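Local coordinates for protein esterase B (PDB 4PO3) that probably hydrolyses carboxylic esters as a serine esterase of the alpha/beta-hydrolase superfamily, at residues Gly76-Asp81 with Ala204-Lys209; Asp243-Gln248 with Leu276-Asn281. The protein carries 1 engineered substitution. All coordinates share one frame; numbering follows the deposited sequence. Where two conformers were deposited one is given.

Contact 1 and contact 2 approach the same phosphonate ligand HY4 from different parts of an alpha/beta-hydrolase fold. Their centres lie about 18 Å apart and their nearest atoms about 7 Å, so they do not touch directly. They come in series along the chain, contact 1 closing before contact 2 opens. Segment 76-81 lies in the loop after strand 66-72; 243-248 and 276-281 follow strands 235-240 and 263-268 and lead into helices 246-258 and 280-283. Segment 204-209 belongs to helix 200-211, inserted between strands 179-183 and 235-240. Contact 1 therefore joins this helix to the probable oxyanion-hole loop, and contact 2 supplies the histidine and aspartate of a likely catalytic triad.

Contact 1: residues Gly76-Asp81 with Ala204-Lys209; sequences GWFYGD and AFYLDK. With HY4 ((2R)-2,3-dibutoxypropyl hydrogen (S)-propylphosphonate), chain B.
Phe78 presents its CD1-CE1 edge to one face of Tyr206, a T-shaped (edge-to-face) pair with ring centroids 4.8 Å apart and planes at 65°. Phe78 CE1 stands 3.6 Å above the Tyr206 ring plane, displaced toward the rim. On the opposite face lies the ligand: HY4 C33 comes to 3.5 Å from Tyr206 CE1, so the phenol ring is clasped between protein and bound butoxy chain. Tyr206 CG sits anti to its own carbonyl carbon (chi1 -86°), which swings the ring off helix 200-211 toward the loop. The CD1-CE1 side of that ring also meets the loop near its plane, where Gly76 O lies 3.3 Å from Tyr206 CE1 and Trp77 CE3 is 4.0 Å from Tyr206 CD1. The Tyr206 hydroxyl is hydrogen-bonded to Trp15 NE1 on helix 4-28, which ties down the far end of the ring. Gly76 and Trp77 close the sequence HGGGW, a signature loop of hormone-sensitive-lipase-like alpha/beta hydrolases. Consistent with an oxyanion hole there, Gly76 N donates to HY4 O11 over 2.8 Å at an N-H...O angle of 156°, and Gly75 N and Ala147 N are also hydrogen-bonded to the ligand. The tip of Phe78 also touches residues one helical turn apart, Phe205 and Lys209. Phe78 CZ comes to 3.7 Å from Phe205 CE2 along an oblique approach. It also meets the aliphatic CG of Lys209, whose chain bends at chi2 and carries NZ away to a salt bridge with Glu4.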
ATOM      1  N   GLY A  76       3.672  -6.122   8.284  1.00 17.44           N
ATOM      2  CA  GLY A  76       5.012  -6.745   8.369  1.00 20.11           C
ATOM      3  C   GLY A  76       5.279  -7.893   7.442  1.00 19.77           C
ATOM      4  O   GLY A  76       6.179  -8.713   7.699  1.00 19.41           O
ATOM      5  N   TRP A  77       4.532  -7.948   6.324  1.00 18.35           N
ATOM      6  CA  TRP A  77       4.687  -8.962   5.291  1.00 18.46           C
ATOM      7  C   TRP A  77       4.258 -10.338   5.775  1.00 21.23           C
ATOM      8  O   TRP A  77       4.019 -11.214   4.945  1.00 18.44           O
ATOM      9  CB  TRP A  77       6.131  -9.004   4.725  1.00 19.48           C
ATOM     10  CG  TRP A  77       6.651  -7.695   4.177  1.00 19.20           C
ATOM     11  CD1 TRP A  77       6.463  -7.186   2.929  1.00 19.21           C
ATOM     12  CD2 TRP A  77       7.546  -6.808   4.842  1.00 21.35           C
ATOM     13  NE1 TRP A  77       7.084  -5.957   2.838  1.00 21.37           N
ATOM     14  CE2 TRP A  77       7.786  -5.724   3.983  1.00 22.29           C
ATOM     15  CE3 TRP A  77       8.122  -6.795   6.121  1.00 23.40           C
ATOM     16  CZ2 TRP A  77       8.635  -4.648   4.336  1.00 23.64           C
ATOM     17  CZ3 TRP A  77       8.921  -5.724   6.486  1.00 26.84           C
ATOM     18  CH2 TRP A  77       9.169  -4.657   5.597  1.00 27.37           C
ATOM     19  N   PHE A  78       4.060 -10.498   7.116  1.00 19.97           N
ATOM     20  CA  PHE A  78       3.613 -11.785   7.752  1.00 19.16           C
ATOM     21  C   PHE A  78       2.130 -11.834   8.149  1.00 19.84           C
ATOM     22  O   PHE A  78       1.598 -12.896   8.502  1.00 19.26           O
ATOM     23  CB  PHE A  78       4.408 -12.052   9.077  1.00 21.84           C
ATOM     24  CG  PHE A  78       5.818 -12.575   8.870  1.00 21.19           C
ATOM     25  CD1 PHE A  78       6.887 -11.719   8.671  1.00 20.21           C
ATOM     26  CD2 PHE A  78       6.064 -13.928   8.986  1.00 23.18           C
ATOM     27  CE1 PHE A  78       8.194 -12.229   8.519  1.00 21.08           C
ATOM     28  CE2 PHE A  78       7.336 -14.459   8.789  1.00 21.64           C
ATOM     29  CZ  PHE A  78       8.396 -13.611   8.578  1.00 23.24           C
ATOM     30  N   TYR A  79       1.450 -10.710   8.026  1.00 19.88           N
ATOM     31  CA  TYR A  79       0.128 -10.569   8.587  1.00 20.33           C
ATOM     32  C   TYR A  79      -0.826  -9.721   7.721  1.00 19.91           C
ATOM     33  O   TYR A  79      -0.420  -8.753   7.036  1.00 20.30           O
ATOM     34  CB  TYR A  79       0.260  -9.989  10.009  1.00 20.41           C
ATOM     35  CG  TYR A  79      -1.023  -9.449  10.603  1.00 19.78           C
ATOM     36  CD1 TYR A  79      -1.256  -8.092  10.636  1.00 21.76           C
ATOM     37  CD2 TYR A  79      -2.002 -10.293  11.116  1.00 21.60           C
ATOM     38  CE1 TYR A  79      -2.461  -7.568  11.129  1.00 23.17           C
ATOM     39  CE2 TYR A  79      -3.214  -9.789  11.596  1.00 22.11           C
ATOM     40  CZ  TYR A  79      -3.440  -8.452  11.596  1.00 22.18           C
ATOM     41  OH  TYR A  79      -4.627  -7.962  12.116  1.00 20.94           O
ATOM     42  N   GLY A  80      -2.110 -10.043   7.820  1.00 19.38           N
ATOM     43  CA  GLY A  80      -3.150  -9.205   7.187  1.00 20.08           C
ATOM     44  C   GLY A  80      -3.823  -9.922   6.057  1.00 19.69           C
ATOM     45  O   GLY A  80      -3.426 -11.009   5.620  1.00 19.22           O
ATOM     46  N   ASP A  81      -4.928  -9.347   5.623  1.00 19.42           N
ATOM     47  CA  ASP A  81      -5.661  -9.836   4.481  1.00 18.28           C
ATOM     48  C   ASP A  81      -6.486  -8.687   3.848  1.00 17.30           C
ATOM     49  O   ASP A  81      -6.331  -7.507   4.245  1.00 19.48           O
ATOM     50  CB  ASP A  81      -6.517 -11.001   4.916  1.00 19.76           C
ATOM     51  CG  ASP A  81      -7.533 -10.614   5.994  1.00 24.48           C
ATOM     52  OD1 ASP A  81      -8.053  -9.452   6.008  1.00 18.87           O
ATOM     53  OD2 ASP A  81      -7.771 -11.487   6.864  1.00 27.34           O
ATOM     54  N   ALA A 204      16.807  -9.553  10.975  1.00 33.89           N
ATOM     55  CA  ALA A 204      17.551 -10.379  10.007  1.00 34.79           C
ATOM     56  C   ALA A 204      16.679 -11.515   9.489  1.00 33.97           C
ATOM     57  O   ALA A 204      16.730 -11.869   8.290  1.00 34.12           O
ATOM     58  CB  ALA A 204      18.850 -10.917  10.626  1.00 36.17           C
ATOM     59  N   PHE A 205      15.895 -12.102  10.394  1.00 32.12           N
ATOM     60  CA  PHE A 205      14.927 -13.115  10.032  1.00 33.85           C
ATOM     61  C   PHE A 205      13.897 -12.585   9.024  1.00 30.46           C
ATOM     62  O   PHE A 205      13.566 -13.279   8.068  1.00 29.50           O
ATOM     63  CB  PHE A 205      14.235 -13.647  11.265  1.00 32.76           C
ATOM     64  CG  PHE A 205      13.208 -14.675  10.984  1.00 30.32           C
ATOM     65  CD1 PHE A 205      13.556 -15.996  10.823  1.00 33.71           C
ATOM     66  CD2 PHE A 205      11.871 -14.321  10.912  1.00 30.39           C
ATOM     67  CE1 PHE A 205      12.607 -16.975  10.597  1.00 33.11           C
ATOM     68  CE2 PHE A 205      10.930 -15.280  10.691  1.00 28.82           C
ATOM     69  CZ  PHE A 205      11.278 -16.605  10.542  1.00 31.22           C
ATOM     70  N   TYR A 206      13.415 -11.366   9.215  1.00 29.78           N
ATOM     71  CA  TYR A 206      12.455 -10.822   8.248  1.00 29.67           C
ATOM     72  C   TYR A 206      13.093 -10.702   6.824  1.00 26.55           C
ATOM     73  O   TYR A 206      12.443 -10.982   5.839  1.00 22.75           O
ATOM     74  CB  TYR A 206      11.982  -9.441   8.682  1.00 32.76           C
ATOM     75  CG  TYR A 206      10.799  -9.446   9.639  1.00 30.60           C
ATOM     76  CD1 TYR A 206       9.558  -8.941   9.235  1.00 31.69           C
ATOM     77  CD2 TYR A 206      10.914  -9.920  10.929  1.00 31.82           C
ATOM     78  CE1 TYR A 206       8.462  -8.912  10.093  1.00 32.54           C
ATOM     79  CE2 TYR A 206       9.798  -9.916  11.807  1.00 30.67           C
ATOM     80  CZ  TYR A 206       8.583  -9.382  11.386  1.00 31.05           C
ATOM     81  OH  TYR A 206       7.451  -9.356  12.232  1.00 25.80           O
ATOM     82  N   LEU A 207      14.335 -10.233   6.760  1.00 24.89           N
ATOM     83  CA  LEU A 207      15.001  -9.894   5.502  1.00 25.74           C
ATOM     84  C   LEU A 207      15.278 -11.152   4.749  1.00 27.94           C
ATOM     85  O   LEU A 207      15.201 -11.161   3.510  1.00 25.76           O
ATOM     86  CB  LEU A 207      16.304  -9.106   5.732  1.00 29.68           C
ATOM     87  CG  LEU A 207      16.172  -7.711   6.351  1.00 28.23           C
ATOM     88  CD1 LEU A 207      17.517  -7.112   6.817  1.00 29.92           C
ATOM     89  CD2 LEU A 207      15.459  -6.802   5.354  1.00 29.07           C
ATOM     90  N   ASP A 208      15.591 -12.201   5.524  1.00 26.67           N
ATOM     91  CA  ASP A 208      15.827 -13.538   5.031  0.50 29.47           C
ATOM     92  C   ASP A 208      14.556 -14.116   4.425  1.00 27.36           C
ATOM     93  O   ASP A 208      14.582 -14.777   3.376  1.00 24.64           O
ATOM     94  CB  ASP A 208      16.257 -14.415   6.224  0.50 31.25           C
ATOM     95  CG  ASP A 208      16.900 -15.712   5.805  0.50 32.62           C
ATOM     96  OD1 ASP A 208      16.415 -16.347   4.853  0.50 36.27           O
ATOM     97  OD2 ASP A 208      17.888 -16.117   6.470  0.50 33.05           O
ATOM     98  N   LYS A 209      13.425 -13.859   5.102  1.00 24.43           N
ATOM     99  CA  LYS A 209      12.160 -14.371   4.623  1.00 25.36           C
ATOM    100  C   LYS A 209      11.676 -13.581   3.393  1.00 20.50           C
ATOM    101  O   LYS A 209      11.110 -14.141   2.437  1.00 19.27           O
ATOM    102  CB  LYS A 209      11.108 -14.438   5.755  1.00 26.86           C
ATOM    103  CG  LYS A 209      11.322 -15.504   6.797  1.00 29.64           C
ATOM    104  CD  LYS A 209      11.588 -16.867   6.170  1.00 34.57           C
ATOM    105  CE  LYS A 209      11.964 -17.841   7.257  1.00 39.18           C
ATOM    106  NZ  LYS A 209      12.448 -19.118   6.692  1.00 43.29           N
TER
HETATM  107  O11 HY4 B 401       3.611  -3.285   8.319  1.00 22.27           O
HETATM  108  P13 HY4 B 401       4.125  -2.309   9.350  1.00 26.50           P
HETATM  109  C3  HY4 B 401       3.060  -2.092  10.811  1.00 30.06           C
HETATM  110  C2  HY4 B 401       2.257  -3.332  11.150  1.00 38.18           C
HETATM  111  C1  HY4 B 401       1.793  -3.313  12.621  1.00 43.29           C
HETATM  112  O5  HY4 B 401       5.677  -2.517   9.871  1.00 41.33           O
HETATM  113  C6  HY4 B 401       6.703  -3.438   9.502  1.00 55.05           C
HETATM  114  C7  HY4 B 401       7.432  -3.881  10.788  1.00 63.45           C
HETATM  115  O50 HY4 B 401       8.590  -4.603  10.359  1.00 73.26           O
HETATM  116  C33 HY4 B 401       9.177  -5.640  11.193  1.00 74.72           C
HETATM  117  C30 HY4 B 401       9.642  -5.210  12.597  1.00 73.83           C
HETATM  118  C31 HY4 B 401      10.401  -6.292  13.380  1.00 64.86           C
HETATM  119  C32 HY4 B 401      11.903  -6.078  13.446  1.00 61.49           C
HETATM  120  C8  HY4 B 401       6.508  -4.625  11.800  1.00 76.44           C
HETATM  121  O9  HY4 B 401       6.085  -3.856  12.973  1.00 91.10           O
HETATM  122  C26 HY4 B 401       6.469  -4.223  14.338  1.00 83.69           C
HETATM  123  C27 HY4 B 401       5.980  -5.601  14.850  1.00 76.56           C
HETATM  124  C28 HY4 B 401       4.881  -5.537  15.919  1.00 72.05           C
HETATM  125  C29 HY4 B 401       3.736  -4.609  15.554  1.00 65.39           C

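Contact 2: residues Asp243-Gln248 with Leu276-Asn281; sequences DSFYLQ and LKHVFN. With HY4 ((2R)-2,3-dibutoxypropyl hydrogen (S)-propylphosphonate), chain B.
The His-carboxylate pair of His278 and Asp243 belongs to a probable Ser-His-Asp triad. His278 ND1 donates to Asp243 OD1 at an N-H...O angle of 146°; the modelled 2.4 Å between these two atoms is very short, and the exact length is doubtful. With CG anti to the backbone N (chi1 173°), Asp243 extends its carboxylate to the imidazole, nearly coplanar with it, the planes 7° apart. OD1 also accepts from Phe245 N at 3.1 Å, above the carboxylate plane. This Asx turn fixes the acid from its own loop. The Phe245 and His278 rings meet obliquely: Phe245 CD1 stands 3.2 Å above one His278 face, toward its rim, and Val279 CG1 covers the opposite face. Farther round the Phe245 ring, CZ packs 3.4 Å from HY4 C7. Replacing Phe245 by an alanine would probably strip the aromatic contact from one side of the imidazole, leaving it freer to tilt, and remove a wall beside the ligand. At the other end of the imidazole, NE2 is hydrogen-bonded to Ser146 OG and lies 3.2 Å from HY4 C3. With Ser146 on what is probably a GxSxG nucleophile elbow, this order of acid, histidine and serine fits the charge relay characteristic of alpha/beta hydrolases.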
ATOM      1  N   ASP A 243       5.364   8.289  14.751  1.00 32.50           N
ATOM      2  CA  ASP A 243       5.390   6.997  14.081  1.00 33.86           C
ATOM      3  C   ASP A 243       6.600   6.242  14.663  1.00 29.93           C
ATOM      4  O   ASP A 243       7.724   6.753  14.641  1.00 35.15           O
ATOM      5  CB  ASP A 243       5.588   7.236  12.582  1.00 35.63           C
ATOM      6  CG  ASP A 243       5.791   5.966  11.795  1.00 38.10           C
ATOM      7  OD1 ASP A 243       5.288   4.894  12.258  1.00 37.42           O
ATOM      8  OD2 ASP A 243       6.387   6.058  10.680  1.00 36.12           O
ATOM      9  N   SER A 244       6.381   5.021  15.107  1.00 31.96           N
ATOM     10  CA  SER A 244       7.474   4.165  15.567  1.00 39.21           C
ATOM     11  C   SER A 244       8.544   3.983  14.499  1.00 38.89           C
ATOM     12  O   SER A 244       9.667   3.758  14.831  1.00 38.59           O
ATOM     13  CB  SER A 244       6.942   2.810  16.045  1.00 38.14           C
ATOM     14  OG  SER A 244       6.016   2.256  15.118  1.00 44.60           O
ATOM     15  N   PHE A 245       8.169   4.132  13.225  1.00 40.33           N
ATOM     16  CA  PHE A 245       9.079   3.987  12.075  1.00 40.64           C
ATOM     17  C   PHE A 245       9.374   5.310  11.407  1.00 36.55           C
ATOM     18  O   PHE A 245       9.633   5.376  10.215  1.00 33.39           O
ATOM     19  CB  PHE A 245       8.462   2.986  11.033  1.00 44.62           C
ATOM     20  CG  PHE A 245       8.433   1.558  11.519  1.00 45.11           C
ATOM     21  CD1 PHE A 245       7.249   0.975  11.949  1.00 51.25           C
ATOM     22  CD2 PHE A 245       9.613   0.818  11.596  1.00 49.21           C
ATOM     23  CE1 PHE A 245       7.234  -0.338  12.424  1.00 58.26           C
ATOM     24  CE2 PHE A 245       9.614  -0.499  12.055  1.00 53.13           C
ATOM     25  CZ  PHE A 245       8.423  -1.077  12.481  1.00 55.71           C
ATOM     26  N   TYR A 246       9.334   6.401  12.156  1.00 36.61           N
ATOM     27  CA  TYR A 246       9.576   7.725  11.555  1.00 31.73           C
ATOM     28  C   TYR A 246      11.000   7.788  10.932  1.00 36.51           C
ATOM     29  O   TYR A 246      11.270   8.541  10.008  1.00 30.06           O
ATOM     30  CB  TYR A 246       9.447   8.802  12.641  1.00 34.18           C
ATOM     31  CG  TYR A 246       9.764  10.197  12.176  1.00 34.19           C
ATOM     32  CD1 TYR A 246       9.058  10.756  11.131  1.00 37.17           C
ATOM     33  CD2 TYR A 246      10.752  10.979  12.813  1.00 37.63           C
ATOM     34  CE1 TYR A 246       9.315  12.025  10.701  1.00 34.28           C
ATOM     35  CE2 TYR A 246      11.023  12.245  12.374  1.00 35.58           C
ATOM     36  CZ  TYR A 246      10.280  12.744  11.316  1.00 34.73           C
ATOM     37  OH  TYR A 246      10.470  13.978  10.828  1.00 39.87           O
ATOM     38  N   LEU A 247      11.926   7.003  11.477  1.00 35.56           N
ATOM     39  CA  LEU A 247      13.258   6.960  10.896  1.00 36.39           C
ATOM     40  C   LEU A 247      13.255   6.553   9.425  1.00 32.83           C
ATOM     41  O   LEU A 247      13.969   7.095   8.603  1.00 30.47           O
ATOM     42  CB  LEU A 247      14.127   6.021  11.701  1.00 37.17           C
ATOM     43  CG  LEU A 247      14.626   6.676  13.007  1.00 44.39           C
ATOM     44  CD1 LEU A 247      15.806   5.858  13.528  1.00 43.77           C
ATOM     45  CD2 LEU A 247      15.043   8.160  12.843  1.00 44.55           C
ATOM     46  N   GLN A 248      12.434   5.582   9.106  1.00 35.28           N
ATOM     47  CA  GLN A 248      12.303   5.109   7.735  1.00 31.21           C
ATOM     48  C   GLN A 248      11.801   6.213   6.809  1.00 32.25           C
ATOM     49  O   GLN A 248      12.213   6.280   5.657  1.00 30.36           O
ATOM     50  CB  GLN A 248      11.343   3.912   7.742  1.00 31.44           C
ATOM     51  CG  GLN A 248      11.953   2.613   8.265  1.00 32.86           C
ATOM     52  CD  GLN A 248      12.827   1.917   7.199  1.00 34.63           C
ATOM     53  OE1 GLN A 248      12.515   1.885   5.974  1.00 24.85           O
ATOM     54  NE2 GLN A 248      13.896   1.321   7.667  1.00 30.75           N
ATOM     55  N   LEU A 276      -1.040  10.167  17.491  1.00 17.70           N
ATOM     56  CA  LEU A 276      -0.823  10.121  16.022  1.00 19.18           C
ATOM     57  C   LEU A 276       0.292   9.107  15.759  1.00 21.81           C
ATOM     58  O   LEU A 276       1.422   9.429  15.347  1.00 21.49           O
ATOM     59  CB  LEU A 276      -0.459  11.482  15.502  1.00 17.38           C
ATOM     60  CG  LEU A 276      -1.640  12.442  15.755  1.00 17.14           C
ATOM     61  CD1 LEU A 276      -1.220  13.718  15.082  1.00 17.15           C
ATOM     62  CD2 LEU A 276      -3.001  11.983  15.155  1.00 19.22           C
ATOM     63  N   LYS A 277      -0.019   7.894  16.110  1.00 21.05           N
ATOM     64  CA  LYS A 277       0.946   6.831  16.072  1.00 25.99           C
ATOM     65  C   LYS A 277       0.974   6.176  14.718  1.00 26.91           C
ATOM     66  O   LYS A 277       0.420   6.720  13.684  1.00 28.82           O
ATOM     67  CB  LYS A 277       0.550   5.783  17.122  1.00 29.74           C
ATOM     68  CG  LYS A 277      -0.750   5.063  16.694  1.00 34.45           C
ATOM     69  CD  LYS A 277      -1.346   4.094  17.731  1.00 38.14           C
ATOM     70  CE  LYS A 277      -0.552   2.800  17.859  1.00 45.11           C
ATOM     71  N   HIS A 278       1.686   5.044  14.694  0.50 18.05           N
ATOM     72  CA  HIS A 278       1.803   4.250  13.531  0.50 19.81           C
ATOM     73  C   HIS A 278       0.436   4.012  12.858  0.50 14.79           C
ATOM     74  O   HIS A 278      -0.479   3.499  13.348  0.50 13.00           O
ATOM     75  CB  HIS A 278       2.541   2.915  13.859  0.50 21.56           C
ATOM     76  CG  HIS A 278       3.163   2.283  12.668  0.50 27.04           C
ATOM     77  ND1 HIS A 278       3.979   2.981  11.803  0.50 27.56           N
ATOM     78  CD2 HIS A 278       3.096   1.020  12.187  0.50 29.52           C
ATOM     79  CE1 HIS A 278       4.371   2.184  10.830  0.50 28.62           C
ATOM     80  NE2 HIS A 278       3.840   0.993  11.032  0.50 30.42           N
ATOM     81  N   VAL A 279       0.421   4.408  11.635  1.00 20.24           N
ATOM     82  CA  VAL A 279      -0.675   4.310  10.677  1.00 18.57           C
ATOM     83  C   VAL A 279      -2.030   4.711  11.233  1.00 16.83           C
ATOM     84  O   VAL A 279      -3.015   4.145  10.830  1.00 16.40           O
ATOM     85  CB  VAL A 279      -0.708   2.974   9.881  1.00 18.92           C
ATOM     86  CG1 VAL A 279       0.638   2.729   9.208  1.00 23.81           C
ATOM     87  CG2 VAL A 279      -1.098   1.775  10.702  1.00 22.65           C
ATOM     88  N   PHE A 280      -2.068   5.738  12.088  1.00 15.79           N
ATOM     89  CA  PHE A 280      -3.335   6.166  12.727  1.00 17.19           C
ATOM     90  C   PHE A 280      -4.445   6.491  11.700  1.00 17.03           C
ATOM     91  O   PHE A 280      -5.640   6.248  11.944  1.00 15.61           O
ATOM     92  CB  PHE A 280      -3.105   7.390  13.666  1.00 16.87           C
ATOM     93  CG  PHE A 280      -2.918   8.697  12.915  1.00 16.49           C
ATOM     94  CD1 PHE A 280      -3.993   9.458  12.575  1.00 16.70           C
ATOM     95  CD2 PHE A 280      -1.654   9.143  12.516  1.00 16.88           C
ATOM     96  CE1 PHE A 280      -3.834  10.606  11.821  1.00 15.26           C
ATOM     97  CE2 PHE A 280      -1.493  10.299  11.781  1.00 15.62           C
ATOM     98  CZ  PHE A 280      -2.610  11.049  11.454  1.00 16.72           C
ATOM     99  N   ASN A 281      -4.070   7.068  10.549  1.00 15.81           N
ATOM    100  CA  ASN A 281      -5.094   7.519   9.561  1.00 17.12           C
ATOM    101  C   ASN A 281      -5.766   6.366   8.794  1.00 15.58           C
ATOM    102  O   ASN A 281      -6.783   6.588   8.160  1.00 16.75           O
ATOM    103  CB  ASN A 281      -4.545   8.592   8.586  1.00 15.28           C
ATOM    104  CG  ASN A 281      -3.365   8.052   7.794  1.00 17.96           C
ATOM    105  OD1 ASN A 281      -2.357   7.659   8.371  1.00 17.98           O
ATOM    106  ND2 ASN A 281      -3.564   7.874   6.514  1.00 18.46           N
TER
HETATM  107  O11 HY4 B 401       3.611  -3.285   8.319  1.00 22.27           O
HETATM  108  P13 HY4 B 401       4.125  -2.309   9.350  1.00 26.50           P
HETATM  109  C3  HY4 B 401       3.060  -2.092  10.811  1.00 30.06           C
HETATM  110  C2  HY4 B 401       2.257  -3.332  11.150  1.00 38.18           C
HETATM  111  C1  HY4 B 401       1.793  -3.313  12.621  1.00 43.29           C
HETATM  112  O5  HY4 B 401       5.677  -2.517   9.871  1.00 41.33           O
HETATM  113  C6  HY4 B 401       6.703  -3.438   9.502  1.00 55.05           C
HETATM  114  C7  HY4 B 401       7.432  -3.881  10.788  1.00 63.45           C
HETATM  115  O50 HY4 B 401       8.590  -4.603  10.359  1.00 73.26           O
HETATM  116  C33 HY4 B 401       9.177  -5.640  11.193  1.00 74.72           C
HETATM  117  C30 HY4 B 401       9.642  -5.210  12.597  1.00 73.83           C
HETATM  118  C31 HY4 B 401      10.401  -6.292  13.380  1.00 64.86           C
HETATM  119  C32 HY4 B 401      11.903  -6.078  13.446  1.00 61.49           C
HETATM  120  C8  HY4 B 401       6.508  -4.625  11.800  1.00 76.44           C
HETATM  121  O9  HY4 B 401       6.085  -3.856  12.973  1.00 91.10           O
HETATM  122  C26 HY4 B 401       6.469  -4.223  14.338  1.00 83.69           C
HETATM  123  C27 HY4 B 401       5.980  -5.601  14.850  1.00 76.56           C
HETATM  124  C28 HY4 B 401       4.881  -5.537  15.919  1.00 72.05           C
HETATM  125  C29 HY4 B 401       3.736  -4.609  15.554  1.00 65.39           C